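PDB 6EI3: proton-dependent oligopeptide transporter family protein from Xanthomonas campestris, which probably couples the movement of protons to the uptake of small peptides across the bacterial membrane, captured here in an auto-inhibited state. Local coordinates for residues V299-K309 and Y403-S414. Sequence-based numbering, arbitrary orientation.
Sequences VTPFFSLFDQK and YALLTFGEVLVS
Glu-410 runs past two phenylalanine rings of segment 299-309. Its CB lies 3.7 Å from CZ of Phe-302. Its CG, anti to the backbone N (chi1 176°), turns to Phe-306 and comes 3.9 Å from CE1 of that ring. The carboxylate then crosses the far end of the Phe-306 ring, the two planes 51° apart. OE1 is 3.3 Å from Phe-306 CE1, and OE2 sits near CZ. The main polar partner of OE1 is Asn-335, which also bonds Thr-407. Phe-513, apparently from a C-terminal tag remnant, touches Glu-410 and Ser-414. The segments run roughly antiparallel, at 147°, and lie on helices 281-306 and 400-424 of this major facilitator superfamily transporter. Phe-302 is a knob in the hole formed by Gly-409, Glu-410, Val-413 and Ser-414. Val-413 CG1 lies over one face of the Phe-302 ring in a CH-pi contact, 3.7 Å from its centroid. One turn before Glu-410, Leu-406 places CG at the edge of the Phe-306 ring. No direct hydrogen bond joins the segments. A water bridges them instead, donating to Lys-309 O at 2.7 Å and bonding Tyr-403 OH at 2.5 Å.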
loop_
_atom_site.group_PDB
_atom_site.type_symbol
_atom_site.label_atom_id
_atom_site.label_comp_id
_atom_site.label_asym_id
_atom_site.label_seq_id
_atom_site.Cartn_x
_atom_site.Cartn_y
_atom_site.Cartn_z
ATOM N N VAL A 299 -2.723 -2.069 11.593
ATOM C CA VAL A 299 -3.504 -1.778 10.387
ATOM C C VAL A 299 -3.045 -2.668 9.211
ATOM O O VAL A 299 -3.814 -2.859 8.274
ATOM C CB VAL A 299 -3.473 -0.249 10.038
ATOM C CG1 VAL A 299 -3.848 0.029 8.575
ATOM C CG2 VAL A 299 -4.410 0.521 10.961
ATOM N N THR A 300 -1.811 -3.213 9.249
ATOM C CA THR A 300 -1.283 -4.061 8.144
ATOM C C THR A 300 -2.282 -5.170 7.691
ATOM O O THR A 300 -2.397 -5.339 6.487
ATOM C CB THR A 300 0.122 -4.637 8.446
ATOM O OG1 THR A 300 0.068 -5.479 9.605
ATOM C CG2 THR A 300 1.168 -3.563 8.628
ATOM N N PRO A 301 -3.078 -5.864 8.571
ATOM C CA PRO A 301 -4.038 -6.870 8.059
ATOM C C PRO A 301 -5.116 -6.254 7.179
ATOM O O PRO A 301 -5.626 -6.945 6.306
ATOM C CB PRO A 301 -4.634 -7.448 9.339
ATOM C CG PRO A 301 -3.518 -7.273 10.357
ATOM C CD PRO A 301 -3.089 -5.875 10.051
ATOM N N PHE A 302 -5.439 -4.946 7.361
ATOM C CA PHE A 302 -6.412 -4.306 6.473
ATOM C C PHE A 302 -5.870 -4.355 5.030
ATOM O O PHE A 302 -6.623 -4.636 4.102
ATOM C CB PHE A 302 -6.740 -2.838 6.887
ATOM C CG PHE A 302 -7.469 -2.129 5.764
ATOM C CD1 PHE A 302 -8.825 -2.360 5.538
ATOM C CD2 PHE A 302 -6.774 -1.335 4.853
ATOM C CE1 PHE A 302 -9.483 -1.764 4.449
ATOM C CE2 PHE A 302 -7.427 -0.755 3.767
ATOM C CZ PHE A 302 -8.776 -0.983 3.565
ATOM N N PHE A 303 -4.581 -4.049 4.844
ATOM C CA PHE A 303 -3.968 -4.049 3.511
ATOM C C PHE A 303 -3.813 -5.443 2.938
ATOM O O PHE A 303 -3.878 -5.579 1.718
ATOM C CB PHE A 303 -2.653 -3.267 3.496
ATOM C CG PHE A 303 -2.925 -1.790 3.605
ATOM C CD1 PHE A 303 -3.466 -1.083 2.531
ATOM C CD2 PHE A 303 -2.653 -1.101 4.782
ATOM C CE1 PHE A 303 -3.760 0.283 2.645
ATOM C CE2 PHE A 303 -2.935 0.273 4.892
ATOM C CZ PHE A 303 -3.514 0.947 3.834
ATOM N N SER A 304 -3.703 -6.491 3.813
ATOM C CA SER A 304 -3.682 -7.897 3.390
ATOM C C SER A 304 -4.986 -8.192 2.684
ATOM O O SER A 304 -4.994 -8.841 1.658
ATOM C CB SER A 304 -3.587 -8.837 4.600
ATOM O OG SER A 304 -2.403 -8.586 5.321
ATOM N N LEU A 305 -6.086 -7.727 3.255
ATOM C CA LEU A 305 -7.435 -7.940 2.739
ATOM C C LEU A 305 -7.767 -7.015 1.574
ATOM O O LEU A 305 -8.408 -7.428 0.607
ATOM C CB LEU A 305 -8.438 -7.749 3.894
ATOM C CG LEU A 305 -8.731 -9.006 4.739
ATOM C CD1 LEU A 305 -7.555 -9.402 5.637
ATOM C CD2 LEU A 305 -9.939 -8.786 5.622
ATOM N N PHE A 306 -7.299 -5.773 1.649
ATOM C CA PHE A 306 -7.589 -4.779 0.628
ATOM C C PHE A 306 -6.922 -5.078 -0.725
ATOM O O PHE A 306 -7.602 -5.022 -1.746
ATOM C CB PHE A 306 -7.230 -3.366 1.152
ATOM C CG PHE A 306 -7.554 -2.256 0.182
ATOM C CD1 PHE A 306 -8.870 -1.904 -0.079
ATOM C CD2 PHE A 306 -6.536 -1.557 -0.464
ATOM C CE1 PHE A 306 -9.166 -0.890 -0.997
ATOM C CE2 PHE A 306 -6.835 -0.547 -1.380
ATOM C CZ PHE A 306 -8.148 -0.217 -1.636
ATOM N N ASP A 307 -5.606 -5.377 -0.738
ATOM C CA ASP A 307 -4.852 -5.601 -1.986
ATOM C C ASP A 307 -5.222 -6.908 -2.731
ATOM O O ASP A 307 -4.958 -7.026 -3.926
ATOM C CB ASP A 307 -3.335 -5.478 -1.747
ATOM C CG ASP A 307 -2.912 -4.000 -1.695
ATOM O OD1 ASP A 307 -3.450 -3.196 -2.498
ATOM O OD2 ASP A 307 -2.061 -3.649 -0.845
ATOM N N GLN A 308 -5.908 -7.835 -2.054
ATOM C CA GLN A 308 -6.367 -9.089 -2.661
ATOM C C GLN A 308 -7.591 -8.916 -3.590
ATOM O O GLN A 308 -7.974 -9.864 -4.263
ATOM C CB GLN A 308 -6.615 -10.143 -1.591
ATOM C CG GLN A 308 -5.344 -10.745 -1.026
ATOM C CD GLN A 308 -5.696 -11.854 -0.073
ATOM O OE1 GLN A 308 -6.003 -12.986 -0.483
ATOM N NE2 GLN A 308 -5.765 -11.526 1.209
ATOM N N LYS A 309 -8.155 -7.708 -3.701
ATOM C CA LYS A 309 -9.245 -7.496 -4.668
ATOM C C LYS A 309 -8.723 -7.628 -6.130
ATOM O O LYS A 309 -9.492 -7.948 -7.053
ATOM C CB LYS A 309 -9.991 -6.173 -4.421
ATOM C CG LYS A 309 -9.163 -4.934 -4.606
ATOM C CD LYS A 309 -9.815 -3.724 -3.937
ATOM C CE LYS A 309 -9.134 -2.448 -4.362
ATOM N NZ LYS A 309 -7.685 -2.453 -4.038
ATOM N N TYR A 403 -17.469 -5.686 -2.240
ATOM C CA TYR A 403 -16.829 -4.433 -2.663
ATOM C C TYR A 403 -17.325 -3.268 -1.791
ATOM O O TYR A 403 -16.518 -2.451 -1.353
ATOM C CB TYR A 403 -17.072 -4.114 -4.158
ATOM C CG TYR A 403 -15.887 -4.502 -5.015
ATOM C CD1 TYR A 403 -14.744 -3.705 -5.057
ATOM C CD2 TYR A 403 -15.848 -5.729 -5.668
ATOM C CE1 TYR A 403 -13.606 -4.110 -5.746
ATOM C CE2 TYR A 403 -14.732 -6.123 -6.404
ATOM C CZ TYR A 403 -13.614 -5.310 -6.438
ATOM O OH TYR A 403 -12.510 -5.709 -7.132
ATOM N N ALA A 404 -18.643 -3.211 -1.532
ATOM C CA ALA A 404 -19.260 -2.155 -0.716
ATOM C C ALA A 404 -18.718 -2.193 0.701
ATOM O O ALA A 404 -18.298 -1.161 1.233
ATOM C CB ALA A 404 -20.786 -2.303 -0.708
ATOM N N LEU A 405 -18.692 -3.396 1.298
ATOM C CA LEU A 405 -18.212 -3.588 2.661
ATOM C C LEU A 405 -16.744 -3.215 2.787
ATOM O O LEU A 405 -16.396 -2.427 3.672
ATOM C CB LEU A 405 -18.465 -5.033 3.139
ATOM C CG LEU A 405 -19.943 -5.428 3.328
ATOM C CD1 LEU A 405 -20.111 -6.924 3.292
ATOM C CD2 LEU A 405 -20.539 -4.827 4.633
ATOM N N LEU A 406 -15.898 -3.727 1.857
ATOM C CA LEU A 406 -14.452 -3.463 1.867
ATOM C C LEU A 406 -14.094 -1.981 1.638
ATOM O O LEU A 406 -13.187 -1.478 2.297
ATOM C CB LEU A 406 -13.705 -4.376 0.878
ATOM C CG LEU A 406 -12.179 -4.172 0.745
ATOM C CD1 LEU A 406 -11.424 -4.561 2.039
ATOM C CD2 LEU A 406 -11.637 -4.911 -0.451
ATOM N N THR A 407 -14.784 -1.317 0.681
ATOM C CA THR A 407 -14.558 0.089 0.364
ATOM C C THR A 407 -15.023 0.972 1.512
ATOM O O THR A 407 -14.375 1.993 1.794
ATOM C CB THR A 407 -15.141 0.471 -0.996
ATOM O OG1 THR A 407 -14.631 -0.470 -1.948
ATOM C CG2 THR A 407 -14.716 1.887 -1.416
ATOM N N PHE A 408 -16.114 0.549 2.206
ATOM C CA PHE A 408 -16.584 1.238 3.410
ATOM C C PHE A 408 -15.463 1.155 4.463
ATOM O O PHE A 408 -15.084 2.182 5.034
ATOM C CB PHE A 408 -17.910 0.644 3.943
ATOM C CG PHE A 408 -18.524 1.419 5.091
ATOM C CD1 PHE A 408 -18.868 2.762 4.945
ATOM C CD2 PHE A 408 -18.830 0.788 6.292
ATOM C CE1 PHE A 408 -19.469 3.471 5.999
ATOM C CE2 PHE A 408 -19.419 1.500 7.347
ATOM C CZ PHE A 408 -19.735 2.830 7.191
ATOM N N GLY A 409 -14.880 -0.035 4.628
ATOM C CA GLY A 409 -13.760 -0.230 5.541
ATOM C C GLY A 409 -12.574 0.649 5.179
ATOM O O GLY A 409 -12.017 1.324 6.046
ATOM N N GLU A 410 -12.220 0.691 3.881
ATOM C CA GLU A 410 -11.122 1.507 3.350
ATOM C C GLU A 410 -11.282 2.988 3.710
ATOM O O GLU A 410 -10.345 3.579 4.233
ATOM C CB GLU A 410 -11.014 1.349 1.827
ATOM C CG GLU A 410 -9.955 2.253 1.212
ATOM C CD GLU A 410 -9.971 2.415 -0.293
ATOM O OE1 GLU A 410 -10.910 1.917 -0.954
ATOM O OE2 GLU A 410 -9.019 3.031 -0.815
ATOM N N VAL A 411 -12.465 3.573 3.435
ATOM C CA VAL A 411 -12.786 4.973 3.739
ATOM C C VAL A 411 -12.657 5.240 5.263
ATOM O O VAL A 411 -12.159 6.297 5.658
ATOM C CB VAL A 411 -14.189 5.359 3.164
ATOM C CG1 VAL A 411 -14.714 6.648 3.771
ATOM C CG2 VAL A 411 -14.151 5.461 1.635
ATOM N N LEU A 412 -13.022 4.248 6.091
ATOM C CA LEU A 412 -12.940 4.345 7.549
ATOM C C LEU A 412 -11.505 4.208 8.088
ATOM O O LEU A 412 -11.166 4.909 9.039
ATOM C CB LEU A 412 -13.835 3.299 8.226
ATOM C CG LEU A 412 -15.351 3.495 8.183
ATOM C CD1 LEU A 412 -16.063 2.216 8.658
ATOM C CD2 LEU A 412 -15.792 4.663 9.068
ATOM N N VAL A 413 -10.675 3.300 7.538
ATOM C CA VAL A 413 -9.344 3.136 8.138
ATOM C C VAL A 413 -8.218 3.775 7.281
ATOM O O VAL A 413 -7.351 4.459 7.838
ATOM C CB VAL A 413 -9.035 1.662 8.566
ATOM C CG1 VAL A 413 -9.062 0.689 7.395
ATOM C CG2 VAL A 413 -7.721 1.554 9.352
ATOM N N SER A 414 -8.218 3.534 5.962
ATOM C CA SER A 414 -7.172 4.016 5.058
ATOM C C SER A 414 -7.159 5.516 4.913
ATOM O O SER A 414 -6.090 6.106 5.069
ATOM C CB SER A 414 -7.246 3.325 3.700
ATOM O OG SER A 414 -6.101 3.654 2.938
HETATM O O HOH W 1 -12.033 -7.998 -8.099
#